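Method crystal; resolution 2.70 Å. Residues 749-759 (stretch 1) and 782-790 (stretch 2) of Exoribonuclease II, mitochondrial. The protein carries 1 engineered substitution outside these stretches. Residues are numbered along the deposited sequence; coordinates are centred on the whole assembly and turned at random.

Stretch 1 (749-759) SSTYWTLKHLE
Stretch 2, residues 782-790: LFPEYSYAR

Residues 749-759 form an unbroken stretch of a longer helix (phi -49 to -78°, psi -29 to -51°), its i to i-4 hydrogen bonds including Trp 753 N to Ser 749 O (3.0 Å); Ser 750, Thr 754, His 757 and Leu 758 point CA-to-CB toward stretch 2. Stretch 2 folds back on itself: Phe 783 N donates a hydrogen bond to Ala 789 O at 3.2 Å, and Tyr 786 N to Phe 783 O at 3.2 Å. Register is set by CA-CA distances of 4.8 Å for Thr 751-Tyr 788 and 6.1 Å for Thr 754-Ala 789; the contact buries 425 Å² in total. Phe 783 (phi/psi -94/128, chi1 m, chi2 12°) points toward the helix, its CE2 3.9 Å from CD1 of Leu 758 (m, t). Pro 784 and Glu 785 (-61/-39 and -69/-23) carry the chain round without touching the helix. Tyr 786 (-134/134, chi1 m, chi2 83°) reaches across the turn from Thr 754 to Leu 758: CD2 lies 3.9 Å from Thr 754 CG2, CZ 3.9 Å from Leu 758 CD2, and OH accepts a weak hydrogen bond from His 757 NE2 (3.3 Å, 132°), lying near the imidazole plane; His 757 takes chi1 t, chi2 73°. Ser 787 (-78/-34) turns sideways, its hydroxyl hydrogen-bonded elsewhere in the structure. Tyr 788 (-105/15, chi1 m, chi2 -42°) has the largest covered area, 97 Å². Its CD2 makes a tight contact, 3.1 Å, with Ser 750 CB (chi1 m), a short side chain that sits against the ring; its CB lies 3.4 Å from Thr 754 OG1, and its O 3.3 Å from Thr 751 CG2. Both threonines are m; Thr 754 OG1 donates to Ser 750 O (2.9 Å), satisfying its hydroxyl within the helix. Ala 789 (-101/85), buried, sets its short CB 3.5 Å from Thr 754 CG2 and 4.2 Å from Leu 758 CD1.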

# COMPACT_ATOMS: atom_id res chain seq x y z
N SER A 749 6.25 -10.30 -2.24
CA SER A 749 6.61 -11.49 -1.47
C SER A 749 5.68 -12.67 -1.74
O SER A 749 6.14 -13.81 -1.90
CB SER A 749 6.55 -11.19 0.02
OG SER A 749 6.98 -12.34 0.70
N SER A 750 4.39 -12.43 -1.75
CA SER A 750 3.47 -13.53 -1.97
C SER A 750 3.65 -14.11 -3.35
O SER A 750 3.64 -15.33 -3.53
CB SER A 750 2.05 -13.03 -1.76
OG SER A 750 1.86 -12.62 -0.42
N THR A 751 3.83 -13.25 -4.35
CA THR A 751 4.25 -13.71 -5.67
C THR A 751 5.49 -14.58 -5.59
O THR A 751 5.56 -15.65 -6.21
CB THR A 751 4.50 -12.53 -6.56
OG1 THR A 751 3.31 -11.74 -6.59
CG2 THR A 751 4.77 -13.02 -7.91
N TYR A 752 6.52 -14.11 -4.87
CA TYR A 752 7.74 -14.90 -4.77
C TYR A 752 7.40 -16.30 -4.33
O TYR A 752 7.88 -17.27 -4.92
CB TYR A 752 8.72 -14.25 -3.80
CG TYR A 752 9.87 -15.14 -3.33
CD1 TYR A 752 10.88 -15.54 -4.21
CD2 TYR A 752 9.98 -15.53 -2.01
CE1 TYR A 752 11.95 -16.32 -3.77
CE2 TYR A 752 11.05 -16.32 -1.57
CZ TYR A 752 12.02 -16.71 -2.44
OH TYR A 752 13.02 -17.48 -1.89
N TRP A 753 6.50 -16.42 -3.35
CA TRP A 753 6.16 -17.72 -2.79
C TRP A 753 5.19 -18.50 -3.67
O TRP A 753 5.31 -19.72 -3.79
CB TRP A 753 5.59 -17.55 -1.38
CG TRP A 753 6.59 -17.10 -0.37
CD1 TRP A 753 6.62 -15.89 0.24
CD2 TRP A 753 7.72 -17.83 0.13
NE1 TRP A 753 7.68 -15.83 1.12
CE2 TRP A 753 8.38 -17.00 1.06
CE3 TRP A 753 8.24 -19.10 -0.10
CZ2 TRP A 753 9.52 -17.40 1.75
CZ3 TRP A 753 9.37 -19.50 0.59
CH2 TRP A 753 10.00 -18.65 1.50
N THR A 754 4.20 -17.83 -4.27
CA THR A 754 3.39 -18.51 -5.27
C THR A 754 4.28 -19.20 -6.29
O THR A 754 4.13 -20.40 -6.55
CB THR A 754 2.49 -17.52 -5.99
OG1 THR A 754 1.72 -16.81 -5.04
CG2 THR A 754 1.57 -18.25 -6.94
N LEU A 755 5.24 -18.45 -6.84
CA LEU A 755 6.09 -18.97 -7.91
C LEU A 755 7.05 -20.04 -7.40
O LEU A 755 7.22 -21.07 -8.05
CB LEU A 755 6.87 -17.84 -8.57
CG LEU A 755 6.10 -16.70 -9.23
CD1 LEU A 755 7.04 -15.85 -10.06
CD2 LEU A 755 4.96 -17.20 -10.07
N LYS A 756 7.67 -19.81 -6.24
CA LYS A 756 8.61 -20.79 -5.69
C LYS A 756 7.93 -22.14 -5.50
O LYS A 756 8.57 -23.19 -5.61
CB LYS A 756 9.17 -20.28 -4.36
CG LYS A 756 10.42 -20.99 -3.80
CD LYS A 756 11.29 -20.07 -2.91
CE LYS A 756 12.50 -20.81 -2.25
NZ LYS A 756 12.91 -20.31 -0.88
N HIS A 757 6.63 -22.13 -5.27
CA HIS A 757 5.87 -23.37 -5.18
C HIS A 757 5.64 -23.97 -6.56
O HIS A 757 5.84 -25.17 -6.76
CB HIS A 757 4.54 -23.09 -4.50
CG HIS A 757 3.50 -24.11 -4.81
ND1 HIS A 757 3.54 -25.38 -4.28
CD2 HIS A 757 2.40 -24.06 -5.60
CE1 HIS A 757 2.50 -26.07 -4.72
NE2 HIS A 757 1.80 -25.29 -5.52
N LEU A 758 5.24 -23.14 -7.52
CA LEU A 758 5.04 -23.63 -8.88
C LEU A 758 6.31 -24.24 -9.41
O LEU A 758 6.26 -25.16 -10.24
CB LEU A 758 4.59 -22.50 -9.79
CG LEU A 758 3.24 -21.90 -9.41
CD1 LEU A 758 2.72 -21.09 -10.57
CD2 LEU A 758 2.25 -22.97 -9.00
N GLU A 759 7.45 -23.75 -8.93
CA GLU A 759 8.73 -24.36 -9.27
C GLU A 759 8.87 -25.73 -8.61
O GLU A 759 9.15 -26.73 -9.28
CB GLU A 759 9.87 -23.45 -8.79
CG GLU A 759 10.27 -22.34 -9.73
CD GLU A 759 11.59 -21.70 -9.30
OE1 GLU A 759 11.97 -21.89 -8.12
OE2 GLU A 759 12.26 -21.02 -10.13
N LEU A 782 -3.46 -14.42 -15.82
CA LEU A 782 -3.39 -14.81 -14.42
C LEU A 782 -3.89 -16.23 -14.25
O LEU A 782 -4.56 -16.80 -15.12
CB LEU A 782 -4.21 -13.87 -13.53
CG LEU A 782 -5.64 -13.56 -13.97
CD1 LEU A 782 -6.63 -14.73 -13.80
CD2 LEU A 782 -6.14 -12.35 -13.23
N PHE A 783 -3.56 -16.80 -13.09
CA PHE A 783 -4.11 -18.11 -12.76
C PHE A 783 -5.37 -17.96 -11.94
O PHE A 783 -5.37 -17.26 -10.93
CB PHE A 783 -3.14 -18.95 -11.96
CG PHE A 783 -2.06 -19.51 -12.77
CD1 PHE A 783 -1.85 -19.05 -14.06
CD2 PHE A 783 -1.28 -20.53 -12.28
CE1 PHE A 783 -0.85 -19.57 -14.83
CE2 PHE A 783 -0.29 -21.07 -13.04
CZ PHE A 783 -0.07 -20.59 -14.33
N PRO A 784 -6.45 -18.61 -12.35
CA PRO A 784 -7.61 -18.63 -11.48
C PRO A 784 -7.29 -19.28 -10.16
O PRO A 784 -7.74 -18.81 -9.10
CB PRO A 784 -8.62 -19.43 -12.30
CG PRO A 784 -8.12 -19.32 -13.71
CD PRO A 784 -6.66 -19.37 -13.58
N GLU A 785 -6.49 -20.34 -10.18
CA GLU A 785 -6.22 -21.02 -8.92
C GLU A 785 -5.37 -20.18 -7.99
O GLU A 785 -5.44 -20.36 -6.77
CB GLU A 785 -5.55 -22.37 -9.21
N TYR A 786 -4.60 -19.21 -8.51
CA TYR A 786 -3.68 -18.44 -7.68
C TYR A 786 -3.81 -16.96 -7.97
O TYR A 786 -3.75 -16.55 -9.14
CB TYR A 786 -2.23 -18.82 -7.88
CG TYR A 786 -1.88 -20.26 -7.70
CD1 TYR A 786 -2.07 -21.19 -8.72
CD2 TYR A 786 -1.37 -20.70 -6.49
CE1 TYR A 786 -1.72 -22.51 -8.54
CE2 TYR A 786 -1.03 -22.00 -6.30
CZ TYR A 786 -1.21 -22.90 -7.31
OH TYR A 786 -0.86 -24.21 -7.08
N SER A 787 -3.87 -16.16 -6.92
CA SER A 787 -4.02 -14.73 -7.12
C SER A 787 -2.71 -14.06 -7.52
O SER A 787 -2.72 -13.12 -8.31
CB SER A 787 -4.58 -14.11 -5.84
OG SER A 787 -5.92 -14.52 -5.61
N TYR A 788 -1.56 -14.55 -7.01
CA TYR A 788 -0.28 -13.88 -7.20
C TYR A 788 0.60 -14.57 -8.21
O TYR A 788 1.80 -14.31 -8.28
CB TYR A 788 0.45 -13.78 -5.87
CG TYR A 788 -0.28 -12.89 -4.92
CD1 TYR A 788 -0.83 -11.69 -5.36
CD2 TYR A 788 -0.44 -13.24 -3.60
CE1 TYR A 788 -1.52 -10.86 -4.49
CE2 TYR A 788 -1.11 -12.43 -2.71
CZ TYR A 788 -1.65 -11.24 -3.16
OH TYR A 788 -2.34 -10.43 -2.28
N ALA A 789 0.03 -15.45 -9.00
CA ALA A 789 0.70 -16.04 -10.13
C ALA A 789 0.17 -15.28 -11.34
O ALA A 789 -0.82 -15.68 -11.95
CB ALA A 789 0.44 -17.53 -10.22
N ARG A 790 0.79 -14.14 -11.63
CA ARG A 790 0.51 -13.37 -12.84
C ARG A 790 1.69 -13.47 -13.79
O ARG A 790 2.85 -13.30 -13.37
CB ARG A 790 0.21 -11.91 -12.51
CG ARG A 790 -1.22 -11.65 -12.16
CD ARG A 790 -1.32 -10.49 -11.19
NE ARG A 790 -2.69 -10.20 -10.79
CZ ARG A 790 -3.58 -9.53 -11.53
NH1 ARG A 790 -3.26 -9.05 -12.73
NH2 ARG A 790 -4.81 -9.33 -11.05